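Local atomic coordinates of [4Fe-4S]-dependent U34-ARNt thiolase (Methanococcus maripaludis, PDB entry 6SCY), a protein that carries a [4Fe-4S] cluster and zinc, probably binds ATP and tRNA, and is thought to act as a transferase that thiolates uridine 34 of tRNA. Residues D44-N49 against N70-Q75; N49-M54 against E160-L165; L81-V86 against Y108-K113; K188-L193 against R268-I273. All coordinates share one frame; numbering follows the deposited sequence.

Interaction 1. Residues D44-N49 against N70-Q75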
loop_
_atom_site.group_PDB
_atom_site.type_symbol
_atom_site.label_atom_id
_atom_site.label_comp_id
_atom_site.label_asym_id
_atom_site.label_seq_id
_atom_site.Cartn_x
_atom_site.Cartn_y
_atom_site.Cartn_z
ATOM N N ASP A 44 -0.710 -10.845 -28.375
ATOM C CA ASP A 44 0.343 -9.976 -28.916
ATOM C C ASP A 44 1.742 -10.547 -28.681
ATOM O O ASP A 44 2.640 -10.324 -29.497
ATOM C CB ASP A 44 0.232 -8.554 -28.338
ATOM C CG ASP A 44 -1.116 -7.901 -28.591
ATOM O OD1 ASP A 44 -1.343 -7.430 -29.731
ATOM O OD2 ASP A 44 -1.948 -7.869 -27.652
ATOM N N VAL A 45 1.919 -11.279 -27.565
ATOM C CA VAL A 45 3.186 -11.910 -27.191
ATOM C C VAL A 45 3.242 -13.340 -27.742
ATOM O O VAL A 45 4.263 -13.743 -28.293
ATOM C CB VAL A 45 3.426 -11.851 -25.659
ATOM C CG1 VAL A 45 4.694 -12.605 -25.258
ATOM C CG2 VAL A 45 3.484 -10.407 -25.168
ATOM N N LEU A 46 2.149 -14.099 -27.591
ATOM C CA LEU A 46 2.091 -15.474 -28.063
ATOM C C LEU A 46 1.501 -15.510 -29.465
ATOM O O LEU A 46 0.299 -15.725 -29.634
ATOM C CB LEU A 46 1.285 -16.363 -27.098
ATOM C CG LEU A 46 1.716 -16.396 -25.639
ATOM C CD1 LEU A 46 0.523 -16.411 -24.749
ATOM C CD2 LEU A 46 2.571 -17.584 -25.348
ATOM N N LYS A 47 2.348 -15.278 -30.472
ATOM C CA LYS A 47 1.979 -15.299 -31.891
ATOM C C LYS A 47 3.192 -15.582 -32.776
ATOM O O LYS A 47 4.308 -15.671 -32.275
ATOM C CB LYS A 47 1.246 -14.002 -32.323
ATOM C CG LYS A 47 2.085 -12.729 -32.317
ATOM C CD LYS A 47 1.329 -11.573 -32.963
ATOM C CE LYS A 47 2.234 -10.418 -33.309
ATOM N NZ LYS A 47 1.499 -9.325 -33.995
ATOM N N ASN A 48 2.972 -15.711 -34.089
ATOM C CA ASN A 48 4.034 -15.930 -35.070
ATOM C C ASN A 48 4.747 -14.604 -35.396
ATOM O O ASN A 48 4.225 -13.527 -35.095
ATOM C CB ASN A 48 3.441 -16.570 -36.333
ATOM C CG ASN A 48 4.424 -17.355 -37.162
ATOM O OD1 ASN A 48 5.107 -18.268 -36.686
ATOM N ND2 ASN A 48 4.493 -17.021 -38.438
ATOM N N ASN A 49 5.934 -14.685 -36.000
ATOM C CA ASN A 49 6.744 -13.542 -36.435
ATOM C C ASN A 49 7.248 -12.645 -35.272
ATOM O O ASN A 49 7.431 -11.433 -35.462
ATOM C CB ASN A 49 6.039 -12.718 -37.532
ATOM C CG ASN A 49 5.266 -13.553 -38.520
ATOM O OD1 ASN A 49 5.780 -14.513 -39.105
ATOM N ND2 ASN A 49 3.999 -13.218 -38.699
ATOM N N ASN A 70 9.356 -21.873 -24.074
ATOM C CA ASN A 70 9.875 -22.801 -25.088
ATOM C C ASN A 70 8.803 -23.750 -25.615
ATOM O O ASN A 70 8.751 -23.968 -26.819
ATOM C CB ASN A 70 11.112 -23.561 -24.598
ATOM C CG ASN A 70 11.613 -24.594 -25.574
ATOM O OD1 ASN A 70 11.367 -25.788 -25.409
ATOM N ND2 ASN A 70 12.308 -24.160 -26.619
ATOM N N GLU A 71 7.932 -24.275 -24.724
ATOM C CA GLU A 71 6.827 -25.169 -25.081
ATOM C C GLU A 71 5.922 -24.503 -26.112
ATOM O O GLU A 71 5.537 -25.157 -27.090
ATOM C CB GLU A 71 6.008 -25.578 -23.842
ATOM C CG GLU A 71 6.673 -26.630 -22.982
ATOM C CD GLU A 71 6.439 -28.059 -23.427
ATOM O OE1 GLU A 71 5.264 -28.498 -23.402
ATOM O OE2 GLU A 71 7.428 -28.745 -23.782
ATOM N N TYR A 72 5.601 -23.199 -25.903
ATOM C CA TYR A 72 4.747 -22.438 -26.810
ATOM C C TYR A 72 5.444 -22.218 -28.165
ATOM O O TYR A 72 4.951 -22.681 -29.188
ATOM C CB TYR A 72 4.327 -21.085 -26.185
ATOM C CG TYR A 72 3.656 -21.147 -24.823
ATOM C CD1 TYR A 72 2.515 -21.920 -24.618
ATOM C CD2 TYR A 72 4.087 -20.339 -23.777
ATOM C CE1 TYR A 72 1.868 -21.943 -23.383
ATOM C CE2 TYR A 72 3.436 -20.338 -22.545
ATOM C CZ TYR A 72 2.331 -21.148 -22.351
ATOM O OH TYR A 72 1.697 -21.158 -21.138
ATOM N N TYR A 73 6.601 -21.502 -28.157
ATOM C CA TYR A 73 7.370 -21.150 -29.359
ATOM C C TYR A 73 7.967 -22.356 -30.103
ATOM O O TYR A 73 8.452 -22.182 -31.222
ATOM C CB TYR A 73 8.451 -20.093 -29.047
ATOM C CG TYR A 73 7.894 -18.767 -28.564
ATOM C CD1 TYR A 73 7.081 -17.990 -29.382
ATOM C CD2 TYR A 73 8.204 -18.277 -27.301
ATOM C CE1 TYR A 73 6.546 -16.782 -28.935
ATOM C CE2 TYR A 73 7.689 -17.061 -26.847
ATOM C CZ TYR A 73 6.863 -16.315 -27.669
ATOM O OH TYR A 73 6.356 -15.119 -27.215
ATOM N N LYS A 74 7.903 -23.569 -29.507
ATOM C CA LYS A 74 8.386 -24.809 -30.119
ATOM C C LYS A 74 7.492 -25.170 -31.306
ATOM O O LYS A 74 7.999 -25.591 -32.347
ATOM C CB LYS A 74 8.359 -25.955 -29.100
ATOM C CG LYS A 74 9.436 -27.017 -29.311
ATOM C CD LYS A 74 9.909 -27.663 -27.978
ATOM C CE LYS A 74 8.877 -28.569 -27.307
ATOM N NZ LYS A 74 9.512 -29.416 -26.237
ATOM N N GLN A 75 6.177 -25.001 -31.162
ATOM C CA GLN A 75 5.267 -25.327 -32.247
ATOM C C GLN A 75 5.075 -24.166 -33.232
ATOM O O GLN A 75 4.675 -24.405 -34.377
ATOM C CB GLN A 75 3.930 -25.881 -31.721
ATOM C CG GLN A 75 3.295 -25.133 -30.554
ATOM C CD GLN A 75 2.907 -26.049 -29.416
ATOM O OE1 GLN A 75 3.238 -27.243 -29.387
ATOM N NE2 GLN A 75 2.199 -25.499 -28.439
#
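The Tyr73 ring meets the loop at its hydroxyl-bearing edge, where the carbonyl oxygen of Val45 lies in the ring plane and that of Lys47 sits near the plane, further off beside CE1. Tyr72, the other flat group, takes Leu46 obliquely: methyl CD2 comes to 3.5 Å from Tyr72 CD2 and also lies close to CG. Tyr72 was deposited in two conformers, and this second contact holds for one of them, so less weight rests on it.

The Tyr73 phenol is the donor of the polar bond, OH to Val45 O at 2.7 Å. It approaches from above the carbonyl plane, 51° out of it, with a C=O...O angle of 129°. The same carbonyl also takes the backbone N of Lys47 in a weak bond of 3.3 Å within the loop. Val45 CG1, anti to the backbone N (chi1 176°), is the branch that lies beside the hydroxyl, 3.6 Å from Tyr73 OH.

Around this, Ile50, Ser79 and Leu81 touch Tyr73, while Arg38 and Leu41 of helix 26-41 pack on Leu46. The Tyr72 hydroxyl turns to Lys34 O of that same helix. The chemistry implies that a buried phenol on helix 60-75 spends its proton on a carbonyl of the loop leading into strand 51-55, so the hydroxyl and the carbonyl satisfy each other.

Interaction 2. Residues N49-M54 against E160-L165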
loop_
_atom_site.group_PDB
_atom_site.type_symbol
_atom_site.label_atom_id
_atom_site.label_comp_id
_atom_site.label_asym_id
_atom_site.label_seq_id
_atom_site.Cartn_x
_atom_site.Cartn_y
_atom_site.Cartn_z
ATOM N N ASN A 49 5.934 -14.685 -36.000
ATOM C CA ASN A 49 6.744 -13.542 -36.435
ATOM C C ASN A 49 7.248 -12.645 -35.272
ATOM O O ASN A 49 7.431 -11.433 -35.462
ATOM C CB ASN A 49 6.039 -12.718 -37.532
ATOM C CG ASN A 49 5.266 -13.553 -38.520
ATOM O OD1 ASN A 49 5.780 -14.513 -39.105
ATOM N ND2 ASN A 49 3.999 -13.218 -38.699
ATOM N N ILE A 50 7.559 -13.245 -34.100
ATOM C CA ILE A 50 8.139 -12.482 -32.979
ATOM C C ILE A 50 9.353 -13.217 -32.362
ATOM O O ILE A 50 9.402 -14.444 -32.358
ATOM C CB ILE A 50 7.143 -11.980 -31.883
ATOM C CG1 ILE A 50 6.372 -13.122 -31.233
ATOM C CG2 ILE A 50 6.208 -10.880 -32.378
ATOM C CD1 ILE A 50 6.832 -13.344 -29.919
ATOM N N LYS A 51 10.316 -12.441 -31.839
ATOM C CA LYS A 51 11.551 -12.905 -31.204
ATOM C C LYS A 51 11.521 -12.476 -29.729
ATOM O O LYS A 51 11.318 -11.290 -29.451
ATOM C CB LYS A 51 12.756 -12.275 -31.940
ATOM C CG LYS A 51 14.115 -12.807 -31.530
ATOM C CD LYS A 51 15.218 -12.070 -32.251
ATOM C CE LYS A 51 15.913 -12.931 -33.275
ATOM N NZ LYS A 51 17.191 -12.317 -33.711
ATOM N N VAL A 52 11.686 -13.426 -28.787
ATOM C CA VAL A 52 11.662 -13.090 -27.356
ATOM C C VAL A 52 12.969 -13.429 -26.667
ATOM O O VAL A 52 13.331 -14.600 -26.570
ATOM C CB VAL A 52 10.448 -13.677 -26.585
ATOM C CG1 VAL A 52 10.528 -13.364 -25.093
ATOM C CG2 VAL A 52 9.126 -13.183 -27.158
ATOM N N ALA A 53 13.663 -12.398 -26.173
ATOM C CA ALA A 53 14.890 -12.515 -25.391
ATOM C C ALA A 53 14.433 -12.786 -23.973
ATOM O O ALA A 53 13.360 -12.318 -23.593
ATOM C CB ALA A 53 15.657 -11.208 -25.431
ATOM N N MET A 54 15.200 -13.543 -23.191
ATOM C CA MET A 54 14.770 -13.826 -21.829
ATOM C C MET A 54 15.913 -13.870 -20.851
ATOM O O MET A 54 16.853 -14.640 -21.033
ATOM C CB MET A 54 13.888 -15.086 -21.733
ATOM C CG MET A 54 14.401 -16.266 -22.479
ATOM S SD MET A 54 13.390 -17.709 -22.146
ATOM C CE MET A 54 14.464 -18.943 -22.744
ATOM N N GLU A 160 20.158 -7.963 -30.527
ATOM C CA GLU A 160 19.591 -9.167 -31.138
ATOM C C GLU A 160 18.262 -8.901 -31.855
ATOM O O GLU A 160 17.717 -9.808 -32.491
ATOM C CB GLU A 160 19.475 -10.308 -30.112
ATOM C CG GLU A 160 20.740 -11.144 -30.000
ATOM C CD GLU A 160 21.123 -11.903 -31.259
ATOM O OE1 GLU A 160 20.457 -12.916 -31.570
ATOM O OE2 GLU A 160 22.082 -11.473 -31.941
ATOM N N LYS A 161 17.781 -7.638 -31.789
ATOM C CA LYS A 161 16.545 -7.128 -32.392
ATOM C C LYS A 161 15.317 -7.947 -31.954
ATOM O O LYS A 161 14.570 -8.479 -32.781
ATOM C CB LYS A 161 16.667 -6.985 -33.922
ATOM C CG LYS A 161 17.522 -5.803 -34.373
ATOM C CD LYS A 161 17.592 -5.723 -35.897
ATOM C CE LYS A 161 18.603 -4.713 -36.392
ATOM N NZ LYS A 161 18.867 -4.850 -37.853
ATOM N N CYS A 162 15.131 -8.034 -30.624
ATOM C CA CYS A 162 14.042 -8.756 -29.967
ATOM C C CYS A 162 12.829 -7.880 -29.780
ATOM O O CYS A 162 12.959 -6.673 -29.587
ATOM C CB CYS A 162 14.510 -9.350 -28.642
ATOM S SG CYS A 162 15.761 -10.649 -28.820
ATOM N N ASP A 163 11.648 -8.488 -29.831
ATOM C CA ASP A 163 10.383 -7.785 -29.664
ATOM C C ASP A 163 10.028 -7.603 -28.181
ATOM O O ASP A 163 9.451 -6.579 -27.804
ATOM C CB ASP A 163 9.269 -8.511 -30.437
ATOM C CG ASP A 163 9.507 -8.497 -31.930
ATOM O OD1 ASP A 163 9.462 -7.397 -32.526
ATOM O OD2 ASP A 163 9.750 -9.580 -32.502
ATOM N N PHE A 164 10.384 -8.593 -27.345
ATOM C CA PHE A 164 10.109 -8.572 -25.912
ATOM C C PHE A 164 11.282 -9.103 -25.094
ATOM O O PHE A 164 12.076 -9.913 -25.587
ATOM C CB PHE A 164 8.842 -9.377 -25.592
ATOM C CG PHE A 164 7.590 -8.896 -26.278
ATOM C CD1 PHE A 164 6.911 -7.775 -25.814
ATOM C CD2 PHE A 164 7.079 -9.572 -27.379
ATOM C CE1 PHE A 164 5.747 -7.332 -26.447
ATOM C CE2 PHE A 164 5.912 -9.131 -28.009
ATOM C CZ PHE A 164 5.255 -8.013 -27.537
ATOM N N LEU A 165 11.383 -8.640 -23.838
ATOM C CA LEU A 165 12.385 -9.089 -22.878
ATOM C C LEU A 165 11.612 -9.747 -21.726
ATOM O O LEU A 165 10.935 -9.058 -20.965
ATOM C CB LEU A 165 13.271 -7.915 -22.404
ATOM C CG LEU A 165 14.240 -8.158 -21.235
ATOM C CD1 LEU A 165 15.445 -8.983 -21.651
ATOM C CD2 LEU A 165 14.718 -6.846 -20.662
HETATM O O HOH W 1 9.619 -8.856 -35.136
#
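Asp163 OD2 is gripped by two donors. The backbone N of Lys51 reaches it at 3.0 Å, nearly straight (164° at the hydrogen) and on its anti lone pair, and a water donates to it at 2.7 Å while giving a weak second bond to Asn49 O. In return Asp163 N donates to Lys51 O at 2.8 Å, making a two-way clasp. One step on, the strands pair in parallel, with Ala53 N bonded to Phe164 O.

The Lys51 side chain leaves with CG anti to the backbone N (chi1 -172°) and passes Cys162 SG, with CD 3.8 Å away. Its ammonium donates to Glu160 O at 2.8 Å, nearly along the C=O axis; the ion pair with Glu160 OE1 is long, at 4.0 Å. An alanine at Lys51 would probably leave Glu160 O without this donor and uncover one side of Cys162 SG, while the backbone clasp to Asp163 could remain. Ala53 CB packs 3.4 Å from Cys162 SG, in the loop leading into strand 164-167.

Helix 141-159 closes in a Schellman motif at Lys161, and an ammonium bonded to Glu160 O beside it would probably suit the negative end of the helix dipole.

Interaction 3. Residues L81-V86 against Y108-K113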
loop_
_atom_site.group_PDB
_atom_site.type_symbol
_atom_site.label_atom_id
_atom_site.label_comp_id
_atom_site.label_asym_id
_atom_site.label_seq_id
_atom_site.Cartn_x
_atom_site.Cartn_y
_atom_site.Cartn_z
ATOM N N LEU A 81 13.386 -17.620 -29.674
ATOM C CA LEU A 81 13.577 -17.474 -28.232
ATOM C C LEU A 81 15.082 -17.500 -27.922
ATOM O O LEU A 81 15.760 -18.486 -28.210
ATOM C CB LEU A 81 12.819 -18.602 -27.501
ATOM C CG LEU A 81 12.497 -18.418 -26.026
ATOM C CD1 LEU A 81 11.475 -17.341 -25.821
ATOM C CD2 LEU A 81 11.956 -19.696 -25.440
ATOM N N ILE A 82 15.612 -16.387 -27.401
ATOM C CA ILE A 82 17.030 -16.249 -27.060
ATOM C C ILE A 82 17.144 -16.067 -25.547
ATOM O O ILE A 82 16.354 -15.328 -24.973
ATOM C CB ILE A 82 17.710 -15.075 -27.838
ATOM C CG1 ILE A 82 17.331 -15.074 -29.326
ATOM C CG2 ILE A 82 19.248 -15.098 -27.677
ATOM C CD1 ILE A 82 17.503 -13.717 -30.010
ATOM N N ALA A 83 18.117 -16.730 -24.899
ATOM C CA ALA A 83 18.337 -16.603 -23.455
ATOM C C ALA A 83 19.587 -15.797 -23.183
ATOM O O ALA A 83 20.616 -16.042 -23.805
ATOM C CB ALA A 83 18.451 -17.974 -22.813
ATOM N N ILE A 84 19.499 -14.822 -22.279
ATOM C CA ILE A 84 20.639 -13.975 -21.919
ATOM C C ILE A 84 20.998 -14.153 -20.454
ATOM O O ILE A 84 20.166 -13.896 -19.575
ATOM C CB ILE A 84 20.460 -12.468 -22.262
ATOM C CG1 ILE A 84 19.790 -12.228 -23.630
ATOM C CG2 ILE A 84 21.801 -11.735 -22.155
ATOM C CD1 ILE A 84 18.802 -11.073 -23.616
ATOM N N MET A 85 22.258 -14.553 -20.202
ATOM C CA MET A 85 22.804 -14.716 -18.856
ATOM C C MET A 85 23.797 -13.582 -18.612
ATOM O O MET A 85 24.707 -13.384 -19.423
ATOM C CB MET A 85 23.495 -16.078 -18.699
ATOM C CG MET A 85 22.554 -17.253 -18.763
ATOM S SD MET A 85 22.327 -17.800 -20.463
ATOM C CE MET A 85 21.934 -19.482 -20.196
ATOM N N VAL A 86 23.619 -12.824 -17.517
ATOM C CA VAL A 86 24.496 -11.691 -17.216
ATOM C C VAL A 86 25.388 -11.981 -16.005
ATOM O O VAL A 86 24.905 -11.940 -14.876
ATOM C CB VAL A 86 23.729 -10.341 -17.086
ATOM C CG1 VAL A 86 24.692 -9.165 -17.057
ATOM C CG2 VAL A 86 22.712 -10.156 -18.206
ATOM N N TYR A 108 17.381 -28.364 -23.815
ATOM C CA TYR A 108 16.098 -27.965 -24.388
ATOM C C TYR A 108 16.203 -27.252 -25.752
ATOM O O TYR A 108 15.179 -27.025 -26.402
ATOM C CB TYR A 108 15.302 -27.142 -23.370
ATOM C CG TYR A 108 14.728 -28.003 -22.263
ATOM C CD1 TYR A 108 15.479 -28.314 -21.135
ATOM C CD2 TYR A 108 13.451 -28.546 -22.367
ATOM C CE1 TYR A 108 14.964 -29.123 -20.121
ATOM C CE2 TYR A 108 12.926 -29.358 -21.363
ATOM C CZ TYR A 108 13.684 -29.639 -20.236
ATOM O OH TYR A 108 13.181 -30.433 -19.234
ATOM N N GLY A 109 17.425 -26.966 -26.192
ATOM C CA GLY A 109 17.691 -26.340 -27.481
ATOM C C GLY A 109 17.317 -24.875 -27.588
ATOM O O GLY A 109 16.698 -24.475 -28.578
ATOM N N ILE A 110 17.703 -24.064 -26.584
ATOM C CA ILE A 110 17.466 -22.615 -26.558
ATOM C C ILE A 110 18.806 -21.900 -26.782
ATOM O O ILE A 110 19.778 -22.200 -26.086
ATOM C CB ILE A 110 16.764 -22.171 -25.238
ATOM C CG1 ILE A 110 15.345 -22.779 -25.123
ATOM C CG2 ILE A 110 16.718 -20.634 -25.120
ATOM C CD1 ILE A 110 14.798 -22.936 -23.694
ATOM N N GLU A 111 18.855 -20.970 -27.754
ATOM C CA GLU A 111 20.068 -20.221 -28.091
ATOM C C GLU A 111 20.429 -19.271 -26.956
ATOM O O GLU A 111 19.707 -18.313 -26.705
ATOM C CB GLU A 111 19.920 -19.464 -29.426
ATOM C CG GLU A 111 19.591 -20.344 -30.628
ATOM C CD GLU A 111 18.111 -20.572 -30.901
ATOM O OE1 GLU A 111 17.332 -19.588 -30.878
ATOM O OE2 GLU A 111 17.734 -21.740 -31.151
ATOM N N TYR A 112 21.516 -19.568 -26.240
ATOM C CA TYR A 112 21.966 -18.769 -25.103
ATOM C C TYR A 112 23.088 -17.786 -25.464
ATOM O O TYR A 112 23.845 -18.021 -26.412
ATOM C CB TYR A 112 22.351 -19.667 -23.907
ATOM C CG TYR A 112 23.626 -20.472 -24.070
ATOM C CD1 TYR A 112 23.586 -21.804 -24.475
ATOM C CD2 TYR A 112 24.865 -19.928 -23.739
ATOM C CE1 TYR A 112 24.751 -22.558 -24.600
ATOM C CE2 TYR A 112 26.039 -20.666 -23.879
ATOM C CZ TYR A 112 25.978 -21.983 -24.307
ATOM O OH TYR A 112 27.134 -22.717 -24.420
ATOM N N LYS A 113 23.189 -16.691 -24.693
ATOM C CA LYS A 113 24.196 -15.651 -24.866
ATOM C C LYS A 113 24.663 -15.152 -23.501
ATOM O O LYS A 113 23.939 -14.411 -22.833
ATOM C CB LYS A 113 23.656 -14.494 -25.731
ATOM C CG LYS A 113 24.725 -13.457 -26.079
ATOM C CD LYS A 113 24.156 -12.250 -26.819
ATOM C CE LYS A 113 25.192 -11.550 -27.664
ATOM N NZ LYS A 113 25.839 -10.407 -26.956
#
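Ala83 spends both backbone polar atoms on the neighbouring strand: its N donates to Glu111 O at 2.9 Å, nearly straight (169°), and its O accepts Lys113 N at 2.8 Å. The ladder continues with Met85 N to Lys113 O at 3.1 Å, that donor standing well above the carbonyl plane. Ile82 and Ile84 point their N-H groups the other way, toward Val52 and Met54 of strand 51-55, so donors alternate between the two flanking strands. The ammonium of Lys113 is satisfied outside the pair, in a salt bridge with Glu159.

On the face toward helix 95-108, Ala83 CB lies 3.9 Å from Ile110 CG2. The Met85 chain bends at chi2 (88°), which turns SD toward Tyr112, and CE beyond it lies 3.7 Å from Tyr112 CB. Ile84 lies on the other face, against helix 141-159.

This is the parallel pairing of a beta-alpha-beta crossover, strand 80-87, helix 95-108 and strand 111-116, at the edge of the PP-loop domain's sheet, and Val86, on strand 80-87, is predicted to bind ATP.

Interaction 4. Residues K188-L193 against R268-I273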
loop_
_atom_site.group_PDB
_atom_site.type_symbol
_atom_site.label_atom_id
_atom_site.label_comp_id
_atom_site.label_asym_id
_atom_site.label_seq_id
_atom_site.Cartn_x
_atom_site.Cartn_y
_atom_site.Cartn_z
ATOM N N LYS A 188 7.888 8.821 -7.047
ATOM C CA LYS A 188 8.894 9.095 -8.073
ATOM C C LYS A 188 9.317 7.776 -8.734
ATOM O O LYS A 188 9.534 7.745 -9.946
ATOM C CB LYS A 188 10.106 9.840 -7.485
ATOM C CG LYS A 188 9.931 11.359 -7.469
ATOM C CD LYS A 188 10.163 11.959 -6.079
ATOM C CE LYS A 188 9.761 13.417 -5.994
ATOM N NZ LYS A 188 9.364 13.802 -4.610
ATOM N N LYS A 189 9.394 6.685 -7.937
ATOM C CA LYS A 189 9.711 5.334 -8.419
ATOM C C LYS A 189 8.484 4.735 -9.127
ATOM O O LYS A 189 8.636 3.885 -10.005
ATOM C CB LYS A 189 10.173 4.423 -7.268
ATOM C CG LYS A 189 11.572 4.753 -6.741
ATOM C CD LYS A 189 12.093 3.705 -5.758
ATOM C CE LYS A 189 13.480 4.046 -5.270
ATOM N NZ LYS A 189 14.048 2.964 -4.429
ATOM N N LEU A 190 7.272 5.199 -8.743
ATOM C CA LEU A 190 5.976 4.813 -9.310
ATOM C C LEU A 190 5.775 5.521 -10.660
ATOM O O LEU A 190 5.086 4.987 -11.527
ATOM C CB LEU A 190 4.855 5.207 -8.330
ATOM C CG LEU A 190 3.491 4.531 -8.491
ATOM C CD1 LEU A 190 2.873 4.246 -7.143
ATOM C CD2 LEU A 190 2.532 5.395 -9.296
ATOM N N ALA A 191 6.366 6.729 -10.819
ATOM C CA ALA A 191 6.308 7.556 -12.032
ATOM C C ALA A 191 7.087 6.918 -13.194
ATOM O O ALA A 191 6.652 7.031 -14.342
ATOM C CB ALA A 191 6.831 8.958 -11.744
ATOM N N PHE A 192 8.210 6.207 -12.879
ATOM C CA PHE A 192 9.046 5.465 -13.837
ATOM C C PHE A 192 8.199 4.380 -14.513
ATOM O O PHE A 192 8.310 4.192 -15.725
ATOM C CB PHE A 192 10.270 4.822 -13.148
ATOM C CG PHE A 192 11.453 5.724 -12.867
ATOM C CD1 PHE A 192 11.791 6.068 -11.563
ATOM C CD2 PHE A 192 12.263 6.183 -13.902
ATOM C CE1 PHE A 192 12.897 6.883 -11.300
ATOM C CE2 PHE A 192 13.368 7.000 -13.638
ATOM C CZ PHE A 192 13.678 7.344 -12.339
ATOM N N LEU A 193 7.337 3.693 -13.725
ATOM C CA LEU A 193 6.385 2.693 -14.206
ATOM C C LEU A 193 5.294 3.469 -14.946
ATOM O O LEU A 193 4.671 4.367 -14.372
ATOM C CB LEU A 193 5.790 1.903 -13.031
ATOM C CG LEU A 193 6.588 0.697 -12.565
ATOM C CD1 LEU A 193 7.407 1.029 -11.335
ATOM C CD2 LEU A 193 5.672 -0.472 -12.270
ATOM N N ARG A 268 -4.488 -1.079 -11.327
ATOM C CA ARG A 268 -5.604 -0.127 -11.397
ATOM C C ARG A 268 -5.155 1.312 -11.040
ATOM O O ARG A 268 -5.725 2.278 -11.546
ATOM C CB ARG A 268 -6.697 -0.559 -10.411
ATOM C CG ARG A 268 -7.918 -1.224 -11.035
ATOM C CD ARG A 268 -9.093 -1.249 -10.062
ATOM N NE ARG A 268 -9.673 0.083 -9.868
ATOM C CZ ARG A 268 -10.772 0.527 -10.471
ATOM N NH1 ARG A 268 -11.452 -0.263 -11.294
ATOM N NH2 ARG A 268 -11.209 1.757 -10.243
ATOM N N LEU A 269 -4.166 1.442 -10.130
ATOM C CA LEU A 269 -3.584 2.701 -9.657
ATOM C C LEU A 269 -2.750 3.328 -10.770
ATOM O O LEU A 269 -2.918 4.513 -11.056
ATOM C CB LEU A 269 -2.701 2.414 -8.427
ATOM C CG LEU A 269 -2.312 3.582 -7.531
ATOM C CD1 LEU A 269 -2.413 3.187 -6.070
ATOM C CD2 LEU A 269 -0.898 4.060 -7.835
ATOM N N LEU A 270 -1.876 2.524 -11.407
ATOM C CA LEU A 270 -0.967 2.945 -12.470
ATOM C C LEU A 270 -1.664 3.401 -13.766
ATOM O O LEU A 270 -1.048 4.125 -14.554
ATOM C CB LEU A 270 0.050 1.831 -12.753
ATOM C CG LEU A 270 1.474 2.286 -13.042
ATOM C CD1 LEU A 270 2.241 2.553 -11.761
ATOM C CD2 LEU A 270 2.206 1.248 -13.855
ATOM N N GLU A 271 -2.934 2.981 -13.989
ATOM C CA GLU A 271 -3.703 3.363 -15.181
ATOM C C GLU A 271 -4.492 4.679 -14.980
ATOM O O GLU A 271 -4.893 5.299 -15.970
ATOM C CB GLU A 271 -4.592 2.210 -15.702
ATOM C CG GLU A 271 -5.666 1.712 -14.747
ATOM C CD GLU A 271 -6.350 0.420 -15.154
ATOM O OE1 GLU A 271 -7.578 0.450 -15.394
ATOM O OE2 GLU A 271 -5.661 -0.623 -15.222
ATOM N N HIS A 272 -4.684 5.112 -13.713
ATOM C CA HIS A 272 -5.361 6.364 -13.357
ATOM C C HIS A 272 -4.428 7.337 -12.598
ATOM O O HIS A 272 -4.869 8.051 -11.700
ATOM C CB HIS A 272 -6.666 6.104 -12.576
ATOM C CG HIS A 272 -7.531 5.011 -13.128
ATOM N ND1 HIS A 272 -7.730 4.846 -14.493
ATOM C CD2 HIS A 272 -8.257 4.084 -12.467
ATOM C CE1 HIS A 272 -8.544 3.811 -14.611
ATOM N NE2 HIS A 272 -8.889 3.320 -13.420
ATOM N N ILE A 273 -3.134 7.349 -12.963
ATOM C CA ILE A 273 -2.123 8.207 -12.342
ATOM C C ILE A 273 -1.548 9.218 -13.357
ATOM O O ILE A 273 -1.568 8.952 -14.564
ATOM C CB ILE A 273 -1.034 7.354 -11.620
ATOM C CG1 ILE A 273 -0.353 8.123 -10.475
ATOM C CG2 ILE A 273 -0.002 6.756 -12.584
ATOM C CD1 ILE A 273 -0.931 7.870 -9.114
#
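Leu190 overlaps Leu270, the two side chains running opposite ways, with Leu190 CD2 3.8 Å from Leu270 CD1. The other branch turns to the neighbouring leucine: Leu190 CD1 meets Leu269 CD2, also at 3.8 Å, with these two side chains crossing at about a right angle. With CG anti to the backbone N (chi1 -161°), Leu190 extends toward segment 268-273, and Leu190 CD2 also touches Ile273 CG1.

Leu270 divides its methyls between two partners. CD1 also rests by the carbonyl oxygen of Leu190, while CD2 packs on Leu193 CB at 3.7 Å. An alanine at Leu270 would probably open a gap facing Leu190 and Leu193, leaving Leu193 CB without the methyls it packs on and Leu190 CD2 with one neighbour fewer.

Tyr266 adds to the same patch from helix 258-270, touching both Leu190 and Leu193. Leu269 and Ile273 also contact a neighbouring subunit. Away from the annotated sites, this is an apolar cluster joining the short, weakly bonded helix 188-192 and the residue after it to the last residues of helix 258-270 and the loop beyond.

How the interactions relate
From the N terminus, the loop 44-49 after helix 26-41 meets helix 60-75, and interaction 1 closes a short loop around strand 51-55. Interaction 2 shares Asn49 with it and crosses it along the chain, running on to 160-165; Tyr73 of the first touches Val52 of the second. Interaction 3 follows interaction 1 in series, closes the crossover through helix 95-108 and nests inside the long loop that interaction 2 closes. Strands 51-55 and 80-87 are sheet neighbours, so interactions 2 and 3 join four neighbouring strands of one parallel sheet. Interaction 4 comes last, closing the long stretch between 193 and 268, and stands apart, its nearest atoms about 13 Å from interaction 2.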